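Local coordinates for protein fumarate reductase iron-sulfur subunit (PDB 7D6V) that probably serves as the iron–sulfur subunit of succinate dehydrogenase 1, passing electrons from succinate oxidation through three iron–sulfur clusters towards quinone, at residues L8-G13 with R99-D104; Y23-N28 with A42-D47; T90-F95 with C148-N153. One frame throughout, in Å; residues are numbered along the deposited sequence.

Contact 1: residues L8-G13 with R99-D104; sequences LRVWRG and RDLVTD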
loop_
_atom_site.group_PDB
_atom_site.type_symbol
_atom_site.label_atom_id
_atom_site.label_comp_id
_atom_site.label_asym_id
_atom_site.label_seq_id
_atom_site.Cartn_x
_atom_site.Cartn_y
_atom_site.Cartn_z
ATOM N N LEU B 8 -16.428 -20.754 -10.529
ATOM C CA LEU B 8 -15.492 -20.621 -9.425
ATOM C C LEU B 8 -15.399 -21.936 -8.662
ATOM O O LEU B 8 -16.311 -22.764 -8.688
ATOM C CB LEU B 8 -15.920 -19.501 -8.477
ATOM C CG LEU B 8 -15.898 -18.073 -9.011
ATOM C CD1 LEU B 8 -16.483 -17.129 -7.980
ATOM C CD2 LEU B 8 -14.486 -17.662 -9.370
ATOM N N ARG B 9 -14.267 -22.126 -7.988
ATOM C CA ARG B 9 -14.006 -23.345 -7.237
ATOM C C ARG B 9 -13.400 -22.955 -5.881
ATOM O O ARG B 9 -12.298 -23.346 -5.514
ATOM C CB ARG B 9 -13.149 -24.311 -8.057
ATOM C CG ARG B 9 -12.938 -25.656 -7.402
ATOM C CD ARG B 9 -12.102 -26.618 -8.237
ATOM N NE ARG B 9 -10.713 -26.207 -8.392
ATOM C CZ ARG B 9 -9.854 -26.803 -9.211
ATOM N NH1 ARG B 9 -10.249 -27.833 -9.941
ATOM N NH2 ARG B 9 -8.602 -26.376 -9.297
ATOM N N VAL B 10 -14.117 -22.096 -5.150
ATOM C CA VAL B 10 -13.621 -21.501 -3.911
ATOM C C VAL B 10 -13.431 -22.556 -2.825
ATOM O O VAL B 10 -14.253 -23.467 -2.661
ATOM C CB VAL B 10 -14.594 -20.403 -3.447
ATOM C CG1 VAL B 10 -14.173 -19.824 -2.108
ATOM C CG2 VAL B 10 -14.702 -19.314 -4.495
ATOM N N TRP B 11 -12.342 -22.422 -2.062
ATOM C CA TRP B 11 -12.036 -23.334 -0.964
ATOM C C TRP B 11 -12.820 -22.957 0.292
ATOM O O TRP B 11 -12.814 -21.797 0.712
ATOM C CB TRP B 11 -10.536 -23.315 -0.665
ATOM C CG TRP B 11 -10.089 -24.343 0.339
ATOM C CD1 TRP B 11 -9.670 -25.610 0.077
ATOM C CD2 TRP B 11 -10.019 -24.186 1.763
ATOM N NE1 TRP B 11 -9.344 -26.254 1.242
ATOM C CE2 TRP B 11 -9.552 -25.402 2.293
ATOM C CE3 TRP B 11 -10.311 -23.140 2.640
ATOM C CZ2 TRP B 11 -9.367 -25.597 3.657
ATOM C CZ3 TRP B 11 -10.128 -23.336 3.990
ATOM C CH2 TRP B 11 -9.662 -24.554 4.487
ATOM N N ARG B 12 -13.486 -23.941 0.896
ATOM C CA ARG B 12 -14.258 -23.748 2.117
ATOM C C ARG B 12 -13.749 -24.678 3.209
ATOM O O ARG B 12 -13.406 -25.830 2.942
ATOM C CB ARG B 12 -15.755 -24.011 1.892
ATOM C CG ARG B 12 -16.370 -23.308 0.704
ATOM C CD ARG B 12 -16.430 -21.806 0.888
ATOM N NE ARG B 12 -16.951 -21.414 2.193
ATOM C CZ ARG B 12 -18.229 -21.158 2.449
ATOM N NH1 ARG B 12 -18.605 -20.803 3.666
ATOM N NH2 ARG B 12 -19.135 -21.267 1.490
ATOM N N GLY B 13 -13.708 -24.182 4.435
ATOM C CA GLY B 13 -13.321 -24.996 5.568
ATOM C C GLY B 13 -12.662 -24.153 6.638
ATOM O O GLY B 13 -12.718 -22.929 6.613
ATOM N N ARG B 99 -10.397 -19.369 8.426
ATOM C CA ARG B 99 -11.583 -19.920 7.794
ATOM C C ARG B 99 -11.375 -19.814 6.287
ATOM O O ARG B 99 -10.236 -19.720 5.821
ATOM C CB ARG B 99 -12.847 -19.217 8.314
ATOM C CG ARG B 99 -14.054 -20.127 8.351
ATOM C CD ARG B 99 -15.334 -19.358 8.516
ATOM N NE ARG B 99 -16.490 -20.185 8.201
ATOM C CZ ARG B 99 -17.674 -19.704 7.850
ATOM N NH1 ARG B 99 -17.861 -18.395 7.775
ATOM N NH2 ARG B 99 -18.670 -20.533 7.574
ATOM N N ASP B 100 -12.473 -19.799 5.529
ATOM C CA ASP B 100 -12.458 -20.092 4.097
ATOM C C ASP B 100 -11.306 -19.440 3.335
ATOM O O ASP B 100 -10.452 -20.134 2.776
ATOM C CB ASP B 100 -13.799 -19.669 3.494
ATOM C CG ASP B 100 -14.974 -20.087 4.346
ATOM O OD1 ASP B 100 -15.094 -21.290 4.649
ATOM O OD2 ASP B 100 -15.777 -19.213 4.723
ATOM N N LEU B 101 -11.246 -18.112 3.310
ATOM C CA LEU B 101 -10.185 -17.418 2.587
ATOM C C LEU B 101 -9.305 -16.580 3.501
ATOM O O LEU B 101 -8.491 -15.795 3.009
ATOM C CB LEU B 101 -10.771 -16.537 1.482
ATOM C CG LEU B 101 -11.507 -17.239 0.341
ATOM C CD1 LEU B 101 -11.972 -16.226 -0.684
ATOM C CD2 LEU B 101 -10.634 -18.297 -0.304
ATOM N N VAL B 102 -9.445 -16.729 4.813
ATOM C CA VAL B 102 -8.741 -15.913 5.791
ATOM C C VAL B 102 -7.707 -16.781 6.489
ATOM O O VAL B 102 -8.022 -17.883 6.952
ATOM C CB VAL B 102 -9.722 -15.298 6.803
ATOM C CG1 VAL B 102 -8.997 -14.376 7.754
ATOM C CG2 VAL B 102 -10.807 -14.556 6.075
ATOM N N THR B 103 -6.475 -16.290 6.557
ATOM C CA THR B 103 -5.398 -16.982 7.242
ATOM C C THR B 103 -4.941 -16.164 8.441
ATOM O O THR B 103 -5.220 -14.969 8.549
ATOM C CB THR B 103 -4.208 -17.247 6.310
ATOM O OG1 THR B 103 -3.861 -16.042 5.618
ATOM C CG2 THR B 103 -4.558 -18.320 5.301
ATOM N N ASP B 104 -4.235 -16.832 9.348
ATOM C CA ASP B 104 -3.688 -16.186 10.538
ATOM C C ASP B 104 -2.340 -15.583 10.170
ATOM O O ASP B 104 -1.294 -16.220 10.294
ATOM C CB ASP B 104 -3.568 -17.183 11.682
ATOM C CG ASP B 104 -3.150 -16.532 12.980
ATOM O OD1 ASP B 104 -2.371 -17.151 13.732
ATOM O OD2 ASP B 104 -3.596 -15.399 13.250
#
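R12 and D100 carry this contact, and they illustrate how one buried carboxylate can be satisfied by donors of several kinds. D100 sits in the two-residue turn of the hairpin formed by strands 97-99 and 102-103, closed by mutual backbone hydrogen bonds between R99 and V102. R12 lies on strand 4-14. Bends at chi2 and chi3 curl the arginine chain back over the acid, the guanidinium and carboxylate planes standing 89° apart. In the resulting salt bridge, NE of R12 gives D100 OD1 a nearly straight bond of 3.1 Å (173°); the acceptor lies in the guanidinium plane, while the donor stands above the carboxylate plane. D100 OD1 accepts a second hydrogen bond, from the backbone N-H of G13 at 3.2 Å, through its anti lone pair. The other oxygen, OD2, has its main partner in the backbone N of A49. R12 NH1 reaches D100 OD2 only weakly, at 3.4 Å. R99 NE forms a long, charge-only ion pair with D100 OD2 at 3.7 Å, the oxygen lying above its guanidinium plane. R12 NH2 is hydrogen-bonded to the hydroxyl of Y23, and R99 NH2 makes a weak, long ion pair with D47. Next to these polar groups the six-membered ring of W11 sets its edge against the backbone of the turn, CE3 lying 3.0 Å from D100 O. Its NE1 is hydrogen-bonded to the carbonyl of Q20 of the membrane anchor subunit. V10 CG1 and L101 CD2 add a loose apolar touch at 4.3 Å. With R12 NH1 and R99 NH2 only 3.9 Å apart, the carboxylate between the two arginines would be expected to offset their repulsion and to remain ionised, joining hairpin to sheet by a salt bridge backed by a backbone N-H.

Contact 2: residues Y23-N28 with A42-D47; sequences YTVEVN and ATQTPD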
loop_
_atom_site.group_PDB
_atom_site.type_symbol
_atom_site.label_atom_id
_atom_site.label_comp_id
_atom_site.label_asym_id
_atom_site.label_seq_id
_atom_site.Cartn_x
_atom_site.Cartn_y
_atom_site.Cartn_z
ATOM N N TYR B 23 -19.077 -23.068 -7.480
ATOM C CA TYR B 23 -20.114 -22.049 -7.539
ATOM C C TYR B 23 -20.164 -21.443 -8.935
ATOM O O TYR B 23 -19.145 -21.345 -9.622
ATOM C CB TYR B 23 -19.871 -20.942 -6.506
ATOM C CG TYR B 23 -19.812 -21.429 -5.080
ATOM C CD1 TYR B 23 -18.605 -21.502 -4.401
ATOM C CD2 TYR B 23 -20.963 -21.809 -4.411
ATOM C CE1 TYR B 23 -18.549 -21.945 -3.098
ATOM C CE2 TYR B 23 -20.916 -22.251 -3.114
ATOM C CZ TYR B 23 -19.709 -22.317 -2.460
ATOM O OH TYR B 23 -19.666 -22.760 -1.159
ATOM N N THR B 24 -21.362 -21.034 -9.350
ATOM C CA THR B 24 -21.574 -20.374 -10.635
ATOM C C THR B 24 -22.052 -18.950 -10.384
ATOM O O THR B 24 -23.121 -18.748 -9.803
ATOM C CB THR B 24 -22.593 -21.132 -11.489
ATOM O OG1 THR B 24 -22.136 -22.471 -11.708
ATOM C CG2 THR B 24 -22.779 -20.443 -12.829
ATOM N N VAL B 25 -21.266 -17.971 -10.831
ATOM C CA VAL B 25 -21.543 -16.563 -10.576
ATOM C C VAL B 25 -21.540 -15.804 -11.894
ATOM O O VAL B 25 -20.825 -16.154 -12.837
ATOM C CB VAL B 25 -20.519 -15.945 -9.594
ATOM C CG1 VAL B 25 -20.982 -14.581 -9.113
ATOM C CG2 VAL B 25 -20.276 -16.869 -8.415
ATOM N N GLU B 26 -22.352 -14.751 -11.952
ATOM C CA GLU B 26 -22.422 -13.885 -13.120
ATOM C C GLU B 26 -21.274 -12.882 -13.111
ATOM O O GLU B 26 -21.040 -12.205 -12.107
ATOM C CB GLU B 26 -23.763 -13.158 -13.140
ATOM C CG GLU B 26 -23.945 -12.198 -14.288
ATOM C CD GLU B 26 -24.830 -11.026 -13.918
ATOM O OE1 GLU B 26 -24.351 -10.124 -13.200
ATOM O OE2 GLU B 26 -26.006 -11.006 -14.342
ATOM N N VAL B 27 -20.564 -12.784 -14.232
ATOM C CA VAL B 27 -19.411 -11.901 -14.369
ATOM C C VAL B 27 -19.721 -10.854 -15.429
ATOM O O VAL B 27 -20.199 -11.191 -16.516
ATOM C CB VAL B 27 -18.137 -12.683 -14.731
ATOM C CG1 VAL B 27 -16.971 -11.735 -14.949
ATOM C CG2 VAL B 27 -17.805 -13.677 -13.643
ATOM N N ASN B 28 -19.458 -9.594 -15.107
ATOM C CA ASN B 28 -19.579 -8.494 -16.051
ATOM C C ASN B 28 -18.198 -8.022 -16.496
ATOM O O ASN B 28 -17.177 -8.329 -15.881
ATOM C CB ASN B 28 -20.362 -7.331 -15.437
ATOM C CG ASN B 28 -21.795 -7.691 -15.133
ATOM O OD1 ASN B 28 -22.635 -7.740 -16.027
ATOM N ND2 ASN B 28 -22.087 -7.938 -13.863
ATOM N N ALA B 42 -23.288 -11.976 -1.351
ATOM C CA ALA B 42 -24.604 -11.362 -1.264
ATOM C C ALA B 42 -25.704 -12.208 -1.887
ATOM O O ALA B 42 -26.883 -11.914 -1.666
ATOM C CB ALA B 42 -24.582 -9.983 -1.924
ATOM N N THR B 43 -25.360 -13.243 -2.650
ATOM C CA THR B 43 -26.363 -14.074 -3.307
ATOM C C THR B 43 -26.408 -15.511 -2.809
ATOM O O THR B 43 -27.498 -16.064 -2.667
ATOM C CB THR B 43 -26.131 -14.082 -4.822
ATOM O OG1 THR B 43 -24.794 -14.512 -5.101
ATOM C CG2 THR B 43 -26.345 -12.695 -5.401
ATOM N N GLN B 44 -25.268 -16.139 -2.544
ATOM C CA GLN B 44 -25.251 -17.570 -2.260
ATOM C C GLN B 44 -24.629 -17.933 -0.921
ATOM O O GLN B 44 -25.153 -18.808 -0.228
ATOM C CB GLN B 44 -24.507 -18.316 -3.376
ATOM C CG GLN B 44 -25.238 -18.331 -4.705
ATOM C CD GLN B 44 -24.410 -18.928 -5.823
ATOM O OE1 GLN B 44 -23.996 -18.229 -6.744
ATOM N NE2 GLN B 44 -24.168 -20.229 -5.750
ATOM N N THR B 45 -23.527 -17.289 -0.532
ATOM C CA THR B 45 -22.738 -17.680 0.635
ATOM C C THR B 45 -22.572 -16.480 1.558
ATOM O O THR B 45 -21.519 -15.826 1.559
ATOM C CB THR B 45 -21.374 -18.232 0.227
ATOM O OG1 THR B 45 -20.584 -17.182 -0.342
ATOM C CG2 THR B 45 -21.529 -19.344 -0.789
ATOM N N PRO B 46 -23.587 -16.167 2.367
ATOM C CA PRO B 46 -23.488 -14.992 3.248
ATOM C C PRO B 46 -22.364 -15.078 4.268
ATOM O O PRO B 46 -21.826 -14.041 4.672
ATOM C CB PRO B 46 -24.862 -14.950 3.934
ATOM C CG PRO B 46 -25.731 -15.881 3.163
ATOM C CD PRO B 46 -24.840 -16.907 2.570
ATOM N N ASP B 47 -21.992 -16.285 4.696
ATOM C CA ASP B 47 -21.013 -16.485 5.756
ATOM C C ASP B 47 -19.626 -16.833 5.224
ATOM O O ASP B 47 -18.813 -17.400 5.958
ATOM C CB ASP B 47 -21.491 -17.577 6.711
ATOM C CG ASP B 47 -21.866 -18.849 5.992
ATOM O OD1 ASP B 47 -22.117 -18.787 4.771
ATOM O OD2 ASP B 47 -21.891 -19.916 6.636
#
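Y23 lays the outer end of its ring against the methyl of T45, the two side chains reaching toward each other tip to tip. Methyl CG2 of T45 is 3.8 Å from Y23 CE2 and 3.9 Å from Y23 OH, an approach oblique to the ring. Such a meeting shows how an amphipathic residue can divide its work: the carbons of tyrosine pack locally while its hydroxyl is engaged by another strand, here through a hydrogen bond with R12 NH2. Threonine divides its branches likewise. Its chi1 of 67° puts OG1 between the backbone N and the carbonyl carbon, where it makes a weak hydrogen bond to L40 O in the last turn of helix 33-43. CG2, anti to the carbonyl carbon, is the branch that meets the tyrosine. Beside this pair Q44, the first residue to depart from helical geometry, sends an extended chain past Y23 in the opposite direction. Its amide plane stands steeply to the ring, 76° away from parallel, and its tip comes near the carbonyl of T24 and, more loosely, a methyl of V25; Q44 is exposed, and the orientation of its amide is uncertain. Both segments belong to the 2Fe-2S domain, whose hairpin followed by a helix packed on it is characteristic of the beta-grasp fold of plant-type ferredoxins. Subunit A reaches the loop after the helix, where Y482 of that chain is hydrogen-bonded to P46 O. The V25 side chain touches I36 and L40, so strand 17-27, hydrogen-bonded along one edge to strand 4-14, is packed against helix 33-43.

Contact 3: residues T90-F95 with C148-N153; sequences TPLRTF and CFLCQN. With SF4 (iron/sulfur cluster), chain F.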
loop_
_atom_site.group_PDB
_atom_site.type_symbol
_atom_site.label_atom_id
_atom_site.label_comp_id
_atom_site.label_asym_id
_atom_site.label_seq_id
_atom_site.Cartn_x
_atom_site.Cartn_y
_atom_site.Cartn_z
ATOM N N THR B 90 -8.319 -19.914 -3.329
ATOM C CA THR B 90 -7.939 -20.550 -2.078
ATOM C C THR B 90 -7.223 -19.536 -1.202
ATOM O O THR B 90 -6.717 -18.525 -1.697
ATOM C CB THR B 90 -7.023 -21.764 -2.310
ATOM O OG1 THR B 90 -5.718 -21.317 -2.692
ATOM C CG2 THR B 90 -7.583 -22.674 -3.384
ATOM N N PRO B 91 -7.175 -19.769 0.109
ATOM C CA PRO B 91 -6.398 -18.887 0.984
ATOM C C PRO B 91 -4.903 -19.082 0.780
ATOM O O PRO B 91 -4.448 -19.985 0.076
ATOM C CB PRO B 91 -6.830 -19.316 2.386
ATOM C CG PRO B 91 -7.249 -20.726 2.220
ATOM C CD PRO B 91 -7.892 -20.800 0.875
ATOM N N LEU B 92 -4.133 -18.198 1.405
ATOM C CA LEU B 92 -2.684 -18.330 1.400
ATOM C C LEU B 92 -2.277 -19.639 2.063
ATOM O O LEU B 92 -2.787 -19.996 3.127
ATOM C CB LEU B 92 -2.046 -17.145 2.122
ATOM C CG LEU B 92 -2.400 -15.749 1.612
ATOM C CD1 LEU B 92 -1.659 -14.697 2.405
ATOM C CD2 LEU B 92 -2.077 -15.624 0.140
ATOM N N ARG B 93 -1.352 -20.357 1.430
ATOM C CA ARG B 93 -0.981 -21.696 1.861
ATOM C C ARG B 93 0.250 -21.727 2.754
ATOM O O ARG B 93 0.708 -22.815 3.106
ATOM C CB ARG B 93 -0.756 -22.597 0.645
ATOM C CG ARG B 93 -2.030 -22.999 -0.066
ATOM C CD ARG B 93 -1.743 -23.911 -1.239
ATOM N NE ARG B 93 -1.703 -25.313 -0.842
ATOM C CZ ARG B 93 -1.365 -26.309 -1.652
ATOM N NH1 ARG B 93 -1.039 -26.057 -2.908
ATOM N NH2 ARG B 93 -1.358 -27.555 -1.209
ATOM N N THR B 94 0.803 -20.574 3.122
ATOM C CA THR B 94 1.959 -20.522 4.008
ATOM C C THR B 94 1.584 -20.300 5.464
ATOM O O THR B 94 2.327 -20.717 6.358
ATOM C CB THR B 94 2.919 -19.414 3.553
ATOM O OG1 THR B 94 3.223 -19.595 2.167
ATOM C CG2 THR B 94 4.213 -19.450 4.342
ATOM N N PHE B 95 0.445 -19.682 5.726
ATOM C CA PHE B 95 0.034 -19.324 7.068
ATOM C C PHE B 95 -1.121 -20.199 7.528
ATOM O O PHE B 95 -1.838 -20.779 6.707
ATOM C CB PHE B 95 -0.365 -17.844 7.113
ATOM C CG PHE B 95 0.696 -16.926 6.585
ATOM C CD1 PHE B 95 1.910 -16.809 7.235
ATOM C CD2 PHE B 95 0.493 -16.201 5.426
ATOM C CE1 PHE B 95 2.893 -15.978 6.748
ATOM C CE2 PHE B 95 1.474 -15.367 4.935
ATOM C CZ PHE B 95 2.674 -15.255 5.597
ATOM N N CYS B 148 0.998 -6.715 2.459
ATOM C CA CYS B 148 0.106 -7.764 1.983
ATOM C C CYS B 148 0.647 -9.130 2.398
ATOM O O CYS B 148 -0.117 -10.058 2.665
ATOM C CB CYS B 148 -0.046 -7.694 0.463
ATOM S SG CYS B 148 1.216 -8.605 -0.457
ATOM N N PHE B 149 1.971 -9.243 2.449
ATOM C CA PHE B 149 2.635 -10.484 2.838
ATOM C C PHE B 149 2.541 -11.558 1.764
ATOM O O PHE B 149 2.677 -12.748 2.059
ATOM C CB PHE B 149 2.086 -11.004 4.170
ATOM C CG PHE B 149 2.102 -9.981 5.266
ATOM C CD1 PHE B 149 3.250 -9.261 5.540
ATOM C CD2 PHE B 149 0.966 -9.727 6.011
ATOM C CE1 PHE B 149 3.269 -8.317 6.542
ATOM C CE2 PHE B 149 0.980 -8.785 7.014
ATOM C CZ PHE B 149 2.133 -8.079 7.281
ATOM N N LEU B 150 2.323 -11.161 0.510
ATOM C CA LEU B 150 2.349 -12.127 -0.582
ATOM C C LEU B 150 3.758 -12.663 -0.798
ATOM O O LEU B 150 3.939 -13.841 -1.130
ATOM C CB LEU B 150 1.809 -11.491 -1.861
ATOM C CG LEU B 150 0.300 -11.252 -1.927
ATOM C CD1 LEU B 150 -0.059 -10.431 -3.149
ATOM C CD2 LEU B 150 -0.458 -12.561 -1.918
ATOM N N CYS B 151 4.748 -11.811 -0.547
ATOM C CA CYS B 151 6.142 -12.209 -0.663
ATOM C C CYS B 151 6.408 -13.276 0.394
ATOM O O CYS B 151 7.004 -14.313 0.105
ATOM C CB CYS B 151 7.065 -11.009 -0.450
ATOM S SG CYS B 151 6.954 -10.262 1.192
ATOM N N GLN B 152 5.960 -13.014 1.621
ATOM C CA GLN B 152 6.123 -13.970 2.708
ATOM C C GLN B 152 5.413 -15.277 2.393
ATOM O O GLN B 152 5.903 -16.359 2.730
ATOM C CB GLN B 152 5.587 -13.376 4.008
ATOM C CG GLN B 152 6.118 -11.999 4.329
ATOM C CD GLN B 152 7.421 -12.045 5.092
ATOM O OE1 GLN B 152 8.456 -11.618 4.593
ATOM N NE2 GLN B 152 7.377 -12.560 6.309
ATOM N N ASN B 153 4.242 -15.191 1.760
ATOM C CA ASN B 153 3.497 -16.389 1.398
ATOM C C ASN B 153 4.240 -17.228 0.364
ATOM O O ASN B 153 4.277 -18.458 0.466
ATOM C CB ASN B 153 2.117 -15.999 0.873
ATOM C CG ASN B 153 1.290 -17.195 0.472
ATOM O OD1 ASN B 153 0.903 -18.003 1.310
ATOM N ND2 ASN B 153 1.012 -17.314 -0.816
HETATM FE FE1 SF4 F . 5.936 -8.289 0.165
HETATM FE FE2 SF4 F . 5.598 -6.199 -1.988
HETATM FE FE3 SF4 F . 5.233 -5.450 0.915
HETATM FE FE4 SF4 F . 3.192 -7.198 -0.462
HETATM S S1 SF4 F . 4.042 -5.279 -0.850
HETATM S S2 SF4 F . 4.382 -7.370 1.302
HETATM S S3 SF4 F . 4.747 -8.118 -1.600
HETATM S S4 SF4 F . 6.788 -6.370 -0.222
#
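N153 lies across L92 and T94, on the short helix 150-154, which begins within the CxxCxxC motif of a bacterial-ferredoxin-type 4Fe-4S site and carries its last cysteine. CG of N153 stands anti to its backbone N (chi1 180°), and the amide reaches into the loop 90-95. There N153 OD1 accepts a hydrogen bond from the backbone N of T94 at 3.1 Å, from nearly along the C=O axis (160°). The other end of the amide, ND2, is hydrogen-bonded to E65 OE2, which also accepts from the backbone N of R93; this shared acid helps fix which way the amide is turned. L92 crosses the asparagine obliquely, its CD2 lying 3.6 Å from N153 ND2 and 4.0 Å from L150 CD2, so one methyl serves both a polar and an apolar neighbour. F95 comes in edge-on: its CZ meets Q152 CB at 3.8 Å, in the plane of the ring, and the Q152 amide is turned nearly parallel to that ring. Q152 keeps its polar end for R172, N108 and A169. The loop of one cluster domain thus packs on the helix of the next. C148 and C151 bind irons of the 4Fe-4S cluster, and C148 SG, 2.4 Å from FE4, also accepts a hydrogen bond from the backbone N of L150 at 2.9 Å (158°).

Taken together, the three contacts show chemistry following position. Contact 3 is wholly buried near the centre of the chain and joins the 2Fe-2S and 4Fe-4S regions through an asparagine amide and apolar carbons, beside a cluster. Contacts 1 and 2 are partly buried and lie inside the 2Fe-2S region; they share a sheet, because strands 4-14 and 17-27 are neighbours. Contact 1 relies on a salt bridge, whereas contact 2, the outermost, is thin and mostly van der Waals. Turn 99-104 packs on loop 90-95, D100 O lying 3.3 Å from P91 CD, and L8 N pairs with Y23 O; contact 1 thus touches both others, while contacts 2 and 3 stay about 10 Å apart at their nearest atoms.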